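Local coordinates for mucus binding protein (Lactobacillus reuteri, PDB 3I57) that is a cell-wall-anchored protein that probably binds mucus, through repeats such as this beta-grasp one, which also binds immunoglobulin, at residues A[10-15]-A[73-78]; A[46-51]-A[69-74]. All blocks are in the same frame, centred on the assembly; numbering follows the deposited sequence.

In the fold
Both contacts lie in the N-terminal half of this MUB repeat, which belongs to the mucin-binding domain family, and their centres are about 8 Å apart. They share strand 67-80 and F73 and K74. Contact 1 joins the 10-15 turn, between strands 2-10 and 15-24, to the later part of that strand. Contact 2 pairs its earlier part with strand 46-51. Strand 67-80 therefore runs between parallel 2-10 and antiparallel 46-51, as the central strand of a beta-grasp sheet. Probable hydrogen bonds, D10 OD2 with Y46 OH and H76 ND1 with E47 OE2, tie the contacts together. Segment 73-78 pairs with strand 112-127 through E78 and L126, so contact 1 lies near the junction with the repeat's second half.

Contact 1: A[10-15]-A[73-78]; sequences DGETDQ and FKHHRE
D10, at the end of strand 2-10, pairs in parallel with F73 of strand 67-80, their CA atoms 5.1 Å apart, and G11 N donates to F73 O at 2.8 Å, nearly along the C=O axis. This is where the first beta-hairpin of the beta-grasp fold turns beside the central strand. D14 and Q15 both face D10 as a G1 beta bulge. D10 has CG anti to its backbone N (chi1 176°). Its OD1 accepts from E12 N in an Asx turn, met nearly along the C-O axis, and from T13 N above the carboxylate plane, which completes an Asx motif. D10 OD2 receives H75 NE2 at 2.6 Å through its syn lone pair, in the plane of the imidazole. OD2 also bonds to Y46 OH, and H75 ND1 bonds to D127. The histidine is thus gripped at both nitrogens, and the two flanking carboxylates may favour its protonated form.

E12 crosses the same ring obliquely. Its carboxylate lies almost parallel to the imidazole, with E12 OE1 3.5 Å above one face of the H75 ring, near the rim. R77 comes to it tip to tip, and the carboxylate and guanidinium are nearly coplanar. R77 NH2 meets E12 OE1 at 2.7 Å in a salt bridge, and R77 NH1 meets E12 OE2 at 2.8 Å. From above the carboxylate plane, H75 N gives E12 OE2 a second bond, 2.8 Å long and nearly straight at 168°.

Contact 2: A[46-51]-A[69-74]; sequences YELFKD and YTVIFK
A classic beta bulge interrupts the antiparallel pairing of strands 46-51 and 69-74 in the beta-grasp sheet. F49 and K50 both face I72, and I72 O accepts from both of their amides. F49 N lies 2.8 Å from I72 O, in the carbonyl plane, whereas K50 N approaches I72 O from above that plane. I72 N returns a bond to K50 O at 2.7 Å. Before the bulge, E47 and K74 form a hydrogen-bonded pair closed by two backbone bonds.

At the bulge F49 points toward the partner strand. Its CG is anti to the backbone N (chi1 176°), and the ring stands beside I72, with F49 CD2 4.0 Å from I72 CG2. K74 bends at chi4 (-49°) and lays its tip over one ring face. K74 CE touches F49 CD1 at 3.3 Å, and K74 NZ sits 4.5 Å from the F49 ring centroid in a cation-pi contact.

The CB bond of L48 leads away from the partner strand, but L48 CD1 swings back to meet V71 CG1 at 3.7 Å, on the face opposite I72 and K74. Y46 CD1 packs on F73 CB at 3.6 Å, their rings set obliquely.

Helix 35-43 packs against the face of V71 and D51. I38 touches L48, D51 and V71, F41 meets Y46 and F73, and E42 bonds to L48 N. On its other edge, segment 69-74 is joined by backbone bonds to strand 2-10.

Contact 1: A[10-15]-A[73-78]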
ATOM      1  N   ASP A  10     -16.007   7.103 -11.734  1.00  6.54           N
ATOM      2  CA  ASP A  10     -14.778   7.127 -10.901  1.00  7.43           C
ATOM      3  C   ASP A  10     -13.872   8.186 -11.506  1.00  7.97           C
ATOM      4  O   ASP A  10     -13.319   8.011 -12.609  1.00  8.02           O
ATOM      5  CB  ASP A  10     -14.065   5.774 -10.888  1.00  7.80           C
ATOM      6  CG  ASP A  10     -12.743   5.797 -10.111  1.00  8.71           C
ATOM      7  OD1 ASP A  10     -12.169   6.872  -9.907  1.00 13.62           O
ATOM      8  OD2 ASP A  10     -12.287   4.719  -9.698  1.00  9.87           O
ATOM      9  N   GLY A  11     -13.779   9.314 -10.811  1.00  8.13           N
ATOM     10  CA  GLY A  11     -13.025  10.453 -11.317  1.00  8.96           C
ATOM     11  C   GLY A  11     -11.528  10.324 -11.138  1.00 10.17           C
ATOM     12  O   GLY A  11     -10.772  11.193 -11.598  1.00  9.77           O
ATOM     13  N   GLU A  12     -11.077   9.246 -10.498  1.00  9.04           N
ATOM     14  CA  GLU A  12      -9.639   9.026 -10.398  1.00 10.86           C
ATOM     15  C   GLU A  12      -9.149   8.242 -11.580  1.00 10.98           C
ATOM     16  O   GLU A  12      -8.018   8.432 -12.009  1.00 12.06           O
ATOM     17  CB  GLU A  12      -9.247   8.276  -9.113  1.00  9.67           C
ATOM     18  CG  GLU A  12      -9.573   9.051  -7.857  1.00 12.27           C
ATOM     19  CD  GLU A  12      -8.835   8.543  -6.626  1.00 12.53           C
ATOM     20  OE1 GLU A  12      -7.906   7.699  -6.736  1.00 12.88           O
ATOM     21  OE2 GLU A  12      -9.199   9.004  -5.543  1.00 11.24           O
ATOM     22  N   THR A  13      -9.991   7.337 -12.085  1.00 10.45           N
ATOM     23  CA  THR A  13      -9.609   6.459 -13.178  1.00  9.44           C
ATOM     24  C   THR A  13     -10.329   6.841 -14.469  1.00  9.21           C
ATOM     25  O   THR A  13     -10.103   6.205 -15.502  1.00  9.24           O
ATOM     26  CB  THR A  13      -9.905   4.974 -12.853  1.00 10.39           C
ATOM     27  OG1 THR A  13     -11.302   4.799 -12.551  1.00  9.28           O
ATOM     28  CG2 THR A  13      -9.080   4.525 -11.665  1.00 12.42           C
ATOM     29  N   ASP A  14     -11.123   7.908 -14.403  1.00  7.25           N
ATOM     30  CA  ASP A  14     -11.980   8.364 -15.508  1.00  7.85           C
ATOM     31  C   ASP A  14     -12.692   7.167 -16.135  1.00  7.16           C
ATOM     32  O   ASP A  14     -12.516   6.871 -17.316  1.00  6.51           O
ATOM     33  CB  ASP A  14     -11.163   9.109 -16.560  1.00  8.20           C
ATOM     34  CG  ASP A  14     -10.724  10.459 -16.088  1.00 10.93           C
ATOM     35  OD1 ASP A  14     -11.308  10.946 -15.094  1.00 10.11           O
ATOM     36  OD2 ASP A  14      -9.797  11.039 -16.706  1.00 10.60           O
ATOM     37  N   GLN A  15     -13.504   6.495 -15.322  1.00  6.85           N
ATOM     38  CA  GLN A  15     -14.184   5.253 -15.718  1.00  7.37           C
ATOM     39  C   GLN A  15     -15.660   5.350 -15.329  1.00  7.23           C
ATOM     40  O   GLN A  15     -15.980   5.754 -14.210  1.00  6.45           O
ATOM     41  CB  GLN A  15     -13.540   4.066 -14.990  1.00  7.52           C
ATOM     42  CG  GLN A  15     -14.413   2.843 -14.830  1.00  8.88           C
ATOM     43  CD  GLN A  15     -14.402   1.942 -16.046  1.00 10.37           C
ATOM     44  OE1 GLN A  15     -15.449   1.606 -16.601  1.00 13.51           O
ATOM     45  NE2 GLN A  15     -13.209   1.549 -16.470  1.00 10.68           N
ATOM     46  N   PHE A  73     -17.081  10.422  -8.272  1.00  5.97           N
ATOM     47  CA  PHE A  73     -16.485  10.010  -7.012  1.00  6.42           C
ATOM     48  C   PHE A  73     -14.968   9.999  -7.057  1.00  7.26           C
ATOM     49  O   PHE A  73     -14.368   9.842  -8.119  1.00  7.74           O
ATOM     50  CB  PHE A  73     -16.908   8.577  -6.685  1.00  6.29           C
ATOM     51  CG  PHE A  73     -18.386   8.394  -6.575  1.00  5.07           C
ATOM     52  CD1 PHE A  73     -19.002   8.439  -5.344  1.00  5.25           C
ATOM     53  CD2 PHE A  73     -19.153   8.189  -7.701  1.00  7.22           C
ATOM     54  CE1 PHE A  73     -20.389   8.262  -5.235  1.00  6.39           C
ATOM     55  CE2 PHE A  73     -20.552   8.027  -7.605  1.00  6.07           C
ATOM     56  CZ  PHE A  73     -21.149   8.069  -6.373  1.00  9.20           C
ATOM     57  N   LYS A  74     -14.348  10.112  -5.886  1.00  7.72           N
ATOM     58  CA  LYS A  74     -12.944   9.755  -5.745  1.00  7.95           C
ATOM     59  C   LYS A  74     -12.848   8.504  -4.878  1.00  7.91           C
ATOM     60  O   LYS A  74     -13.869   7.972  -4.417  1.00  7.65           O
ATOM     61  CB  LYS A  74     -12.144  10.921  -5.135  1.00  7.52           C
ATOM     62  CG  LYS A  74     -12.163  12.174  -5.963  1.00 13.15           C
ATOM     63  CD  LYS A  74     -11.384  13.300  -5.237  1.00 18.99           C
ATOM     64  CE  LYS A  74     -10.930  14.391  -6.202  1.00 20.82           C
ATOM     65  NZ  LYS A  74     -10.253  13.782  -7.380  1.00 25.68           N
ATOM     66  N   HIS A  75     -11.632   8.025  -4.637  1.00  6.76           N
ATOM     67  CA  HIS A  75     -11.493   6.830  -3.781  1.00  6.63           C
ATOM     68  C   HIS A  75     -11.326   7.292  -2.330  1.00  7.27           C
ATOM     69  O   HIS A  75     -10.466   8.136  -2.061  1.00  6.96           O
ATOM     70  CB  HIS A  75     -10.247   6.038  -4.175  1.00  6.43           C
ATOM     71  CG  HIS A  75     -10.292   5.452  -5.549  1.00  8.40           C
ATOM     72  ND1 HIS A  75      -9.417   4.465  -5.962  1.00  8.07           N
ATOM     73  CD2 HIS A  75     -11.120   5.690  -6.597  1.00  9.81           C
ATOM     74  CE1 HIS A  75      -9.695   4.138  -7.213  1.00  8.03           C
ATOM     75  NE2 HIS A  75     -10.719   4.871  -7.622  1.00  8.74           N
ATOM     76  N   HIS A  76     -12.145   6.781  -1.422  1.00  7.57           N
ATOM     77  CA  HIS A  76     -11.952   7.071  -0.011  1.00  8.80           C
ATOM     78  C   HIS A  76     -10.645   6.429   0.493  1.00  8.55           C
ATOM     79  O   HIS A  76     -10.328   5.283   0.158  1.00  7.32           O
ATOM     80  CB  HIS A  76     -13.146   6.597   0.835  1.00  8.72           C
ATOM     81  CG  HIS A  76     -12.993   6.961   2.272  1.00 10.44           C
ATOM     82  ND1 HIS A  76     -13.059   8.269   2.711  1.00 14.52           N
ATOM     83  CD2 HIS A  76     -12.618   6.222   3.343  1.00 10.92           C
ATOM     84  CE1 HIS A  76     -12.808   8.304   4.007  1.00 12.26           C
ATOM     85  NE2 HIS A  76     -12.546   7.076   4.417  1.00 14.38           N
ATOM     86  N   ARG A  77      -9.876   7.187   1.272  1.00  8.68           N
ATOM     87  CA  ARG A  77      -8.622   6.697   1.836  1.00  9.04           C
ATOM     88  C   ARG A  77      -8.591   6.820   3.344  1.00  9.86           C
ATOM     89  O   ARG A  77      -9.252   7.689   3.919  1.00  9.94           O
ATOM     90  CB  ARG A  77      -7.437   7.439   1.213  1.00  9.13           C
ATOM     91  CG  ARG A  77      -7.241   7.070  -0.270  1.00  8.73           C
ATOM     92  CD  ARG A  77      -6.130   7.842  -0.970  1.00 11.01           C
ATOM     93  NE  ARG A  77      -5.930   7.282  -2.305  1.00 14.10           N
ATOM     94  CZ  ARG A  77      -6.658   7.629  -3.363  1.00 14.00           C
ATOM     95  NH1 ARG A  77      -7.610   8.542  -3.237  1.00  8.86           N
ATOM     96  NH2 ARG A  77      -6.433   7.058  -4.536  1.00 14.62           N
ATOM     97  N   GLU A  78      -7.822   5.945   3.978  1.00 11.29           N
ATOM     98  CA  GLU A  78      -7.634   5.996   5.418  1.00 12.37           C
ATOM     99  C   GLU A  78      -6.196   5.601   5.744  1.00 12.07           C
ATOM    100  O   GLU A  78      -5.626   4.694   5.137  1.00  9.55           O
ATOM    101  CB  GLU A  78      -8.620   5.070   6.133  1.00 13.90           C
ATOM    102  CG  GLU A  78      -8.585   3.625   5.633  1.00 19.93           C
ATOM    103  CD  GLU A  78      -9.558   2.705   6.377  1.00 25.87           C
ATOM    104  OE1 GLU A  78     -10.769   2.755   6.053  1.00 28.52           O
ATOM    105  OE2 GLU A  78      -9.108   1.933   7.270  1.00 26.67           O
TER

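Contact 2: A[46-51]-A[69-74]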
ATOM      1  N   TYR A  46     -15.963   4.292  -2.396  1.00  6.42           N
ATOM      2  CA  TYR A  46     -15.880   5.611  -3.016  1.00  6.72           C
ATOM      3  C   TYR A  46     -16.263   6.711  -2.056  1.00  6.97           C
ATOM      4  O   TYR A  46     -16.868   6.468  -1.017  1.00  7.67           O
ATOM      5  CB  TYR A  46     -16.788   5.674  -4.261  1.00  6.53           C
ATOM      6  CG  TYR A  46     -16.237   4.862  -5.394  1.00  8.89           C
ATOM      7  CD1 TYR A  46     -15.261   5.405  -6.220  1.00  7.66           C
ATOM      8  CD2 TYR A  46     -16.646   3.546  -5.617  1.00  9.41           C
ATOM      9  CE1 TYR A  46     -14.718   4.689  -7.252  1.00  8.80           C
ATOM     10  CE2 TYR A  46     -16.100   2.809  -6.674  1.00  8.95           C
ATOM     11  CZ  TYR A  46     -15.147   3.414  -7.487  1.00  8.92           C
ATOM     12  OH  TYR A  46     -14.587   2.740  -8.536  1.00 11.75           O
ATOM     13  N   GLU A  47     -15.918   7.938  -2.436  1.00  8.18           N
ATOM     14  CA  GLU A  47     -16.312   9.126  -1.700  1.00  8.44           C
ATOM     15  C   GLU A  47     -16.845  10.073  -2.741  1.00  7.61           C
ATOM     16  O   GLU A  47     -16.172  10.324  -3.734  1.00  7.44           O
ATOM     17  CB  GLU A  47     -15.067   9.741  -1.059  1.00  9.11           C
ATOM     18  CG  GLU A  47     -15.351  10.876  -0.151  1.00 14.67           C
ATOM     19  CD  GLU A  47     -14.225  11.041   0.842  1.00 20.52           C
ATOM     20  OE1 GLU A  47     -14.511  11.577   1.931  1.00 23.97           O
ATOM     21  OE2 GLU A  47     -13.080  10.599   0.531  1.00 15.98           O
ATOM     22  N   LEU A  48     -18.037  10.617  -2.516  1.00  7.31           N
ATOM     23  CA  LEU A  48     -18.589  11.606  -3.434  1.00  7.69           C
ATOM     24  C   LEU A  48     -17.671  12.818  -3.596  1.00  8.28           C
ATOM     25  O   LEU A  48     -17.248  13.433  -2.597  1.00  7.67           O
ATOM     26  CB  LEU A  48     -19.977  12.054  -2.974  1.00  8.44           C
ATOM     27  CG  LEU A  48     -20.682  13.093  -3.866  1.00  8.81           C
ATOM     28  CD1 LEU A  48     -21.016  12.554  -5.268  1.00  8.35           C
ATOM     29  CD2 LEU A  48     -21.931  13.610  -3.195  1.00 11.84           C
ATOM     30  N   PHE A  49     -17.369  13.164  -4.850  1.00  7.92           N
ATOM     31  CA  PHE A  49     -16.603  14.377  -5.160  1.00 10.16           C
ATOM     32  C   PHE A  49     -17.511  15.490  -5.674  1.00 10.56           C
ATOM     33  O   PHE A  49     -17.494  16.629  -5.180  1.00 11.82           O
ATOM     34  CB  PHE A  49     -15.511  14.027  -6.189  1.00 10.24           C
ATOM     35  CG  PHE A  49     -14.721  15.214  -6.672  1.00 13.22           C
ATOM     36  CD1 PHE A  49     -13.843  15.861  -5.824  1.00 14.90           C
ATOM     37  CD2 PHE A  49     -14.848  15.668  -7.981  1.00 16.20           C
ATOM     38  CE1 PHE A  49     -13.103  16.959  -6.273  1.00 14.44           C
ATOM     39  CE2 PHE A  49     -14.105  16.765  -8.434  1.00 16.27           C
ATOM     40  CZ  PHE A  49     -13.226  17.403  -7.553  1.00 16.30           C
ATOM     41  N   LYS A  50     -18.322  15.156  -6.668  1.00 11.47           N
ATOM     42  CA  LYS A  50     -19.203  16.122  -7.276  1.00 11.34           C
ATOM     43  C   LYS A  50     -20.471  15.482  -7.834  1.00 10.33           C
ATOM     44  O   LYS A  50     -20.408  14.653  -8.747  1.00 10.68           O
ATOM     45  CB  LYS A  50     -18.475  16.862  -8.385  1.00 11.49           C
ATOM     46  CG  LYS A  50     -19.383  17.847  -9.094  1.00 14.61           C
ATOM     47  CD  LYS A  50     -18.697  19.165  -9.293  1.00 16.78           C
ATOM     48  CE  LYS A  50     -18.126  19.597  -7.972  1.00 21.27           C
ATOM     49  NZ  LYS A  50     -18.403  21.012  -7.743  1.00 18.29           N
ATOM     50  N   ASP A  51     -21.619  15.874  -7.285  1.00  9.39           N
ATOM     51  CA  ASP A  51     -22.914  15.435  -7.823  1.00  9.34           C
ATOM     52  C   ASP A  51     -23.458  16.555  -8.709  1.00  9.10           C
ATOM     53  O   ASP A  51     -23.847  17.618  -8.215  1.00 10.18           O
ATOM     54  CB  ASP A  51     -23.860  15.142  -6.656  1.00  9.22           C
ATOM     55  CG  ASP A  51     -25.286  14.760  -7.090  1.00  8.33           C
ATOM     56  OD1 ASP A  51     -25.633  14.820  -8.294  1.00  7.44           O
ATOM     57  OD2 ASP A  51     -26.059  14.411  -6.170  1.00  9.91           O
ATOM     58  N   TYR A  69     -26.228  13.875 -16.737  1.00  5.87           N
ATOM     59  CA  TYR A  69     -25.697  14.425 -15.495  1.00  5.83           C
ATOM     60  C   TYR A  69     -24.756  13.424 -14.876  1.00  6.22           C
ATOM     61  O   TYR A  69     -25.126  12.252 -14.724  1.00  5.33           O
ATOM     62  CB  TYR A  69     -26.830  14.687 -14.506  1.00  5.51           C
ATOM     63  CG  TYR A  69     -27.868  15.577 -15.093  1.00  7.02           C
ATOM     64  CD1 TYR A  69     -27.660  16.954 -15.179  1.00  9.12           C
ATOM     65  CD2 TYR A  69     -29.040  15.047 -15.636  1.00  8.84           C
ATOM     66  CE1 TYR A  69     -28.601  17.775 -15.748  1.00  9.49           C
ATOM     67  CE2 TYR A  69     -29.995  15.876 -16.189  1.00 10.61           C
ATOM     68  CZ  TYR A  69     -29.768  17.229 -16.249  1.00 11.94           C
ATOM     69  OH  TYR A  69     -30.724  18.055 -16.804  1.00 12.54           O
ATOM     70  N   THR A  70     -23.567  13.880 -14.505  1.00  7.09           N
ATOM     71  CA  THR A  70     -22.577  12.992 -13.873  1.00  7.01           C
ATOM     72  C   THR A  70     -22.587  13.077 -12.336  1.00  7.31           C
ATOM     73  O   THR A  70     -22.931  14.112 -11.733  1.00  7.15           O
ATOM     74  CB  THR A  70     -21.154  13.267 -14.404  1.00  7.54           C
ATOM     75  OG1 THR A  70     -20.817  14.636 -14.169  1.00  7.12           O
ATOM     76  CG2 THR A  70     -21.055  12.982 -15.920  1.00  7.25           C
ATOM     77  N   VAL A  71     -22.273  11.946 -11.698  1.00  6.47           N
ATOM     78  CA  VAL A  71     -22.067  11.907 -10.269  1.00  6.53           C
ATOM     79  C   VAL A  71     -20.661  11.358 -10.123  1.00  6.68           C
ATOM     80  O   VAL A  71     -20.388  10.211 -10.485  1.00  5.74           O
ATOM     81  CB  VAL A  71     -23.082  10.960  -9.531  1.00  6.60           C
ATOM     82  CG1 VAL A  71     -22.814  10.970  -8.035  1.00  7.74           C
ATOM     83  CG2 VAL A  71     -24.521  11.430  -9.755  1.00  7.15           C
ATOM     84  N   ILE A  72     -19.761  12.182  -9.620  1.00  6.02           N
ATOM     85  CA  ILE A  72     -18.351  11.858  -9.747  1.00  6.19           C
ATOM     86  C   ILE A  72     -17.827  11.519  -8.361  1.00  6.07           C
ATOM     87  O   ILE A  72     -18.101  12.234  -7.401  1.00  6.50           O
ATOM     88  CB  ILE A  72     -17.533  13.042 -10.356  1.00  6.22           C
ATOM     89  CG1 ILE A  72     -17.977  13.332 -11.793  1.00  7.57           C
ATOM     90  CG2 ILE A  72     -16.016  12.716 -10.391  1.00  4.73           C
ATOM     91  CD1 ILE A  72     -17.423  14.644 -12.378  1.00 11.76           C
ATOM     92  N   PHE A  73     -17.081  10.422  -8.272  1.00  5.97           N
ATOM     93  CA  PHE A  73     -16.485  10.010  -7.012  1.00  6.42           C
ATOM     94  C   PHE A  73     -14.968   9.999  -7.057  1.00  7.26           C
ATOM     95  O   PHE A  73     -14.368   9.842  -8.119  1.00  7.74           O
ATOM     96  CB  PHE A  73     -16.908   8.577  -6.685  1.00  6.29           C
ATOM     97  CG  PHE A  73     -18.386   8.394  -6.575  1.00  5.07           C
ATOM     98  CD1 PHE A  73     -19.002   8.439  -5.344  1.00  5.25           C
ATOM     99  CD2 PHE A  73     -19.153   8.189  -7.701  1.00  7.22           C
ATOM    100  CE1 PHE A  73     -20.389   8.262  -5.235  1.00  6.39           C
ATOM    101  CE2 PHE A  73     -20.552   8.027  -7.605  1.00  6.07           C
ATOM    102  CZ  PHE A  73     -21.149   8.069  -6.373  1.00  9.20           C
ATOM    103  N   LYS A  74     -14.348  10.112  -5.886  1.00  7.72           N
ATOM    104  CA  LYS A  74     -12.944   9.755  -5.745  1.00  7.95           C
ATOM    105  C   LYS A  74     -12.848   8.504  -4.878  1.00  7.91           C
ATOM    106  O   LYS A  74     -13.869   7.972  -4.417  1.00  7.65           O
ATOM    107  CB  LYS A  74     -12.144  10.921  -5.135  1.00  7.52           C
ATOM    108  CG  LYS A  74     -12.163  12.174  -5.963  1.00 13.15           C
ATOM    109  CD  LYS A  74     -11.384  13.300  -5.237  1.00 18.99           C
ATOM    110  CE  LYS A  74     -10.930  14.391  -6.202  1.00 20.82           C
ATOM    111  NZ  LYS A  74     -10.253  13.782  -7.380  1.00 25.68           N
TER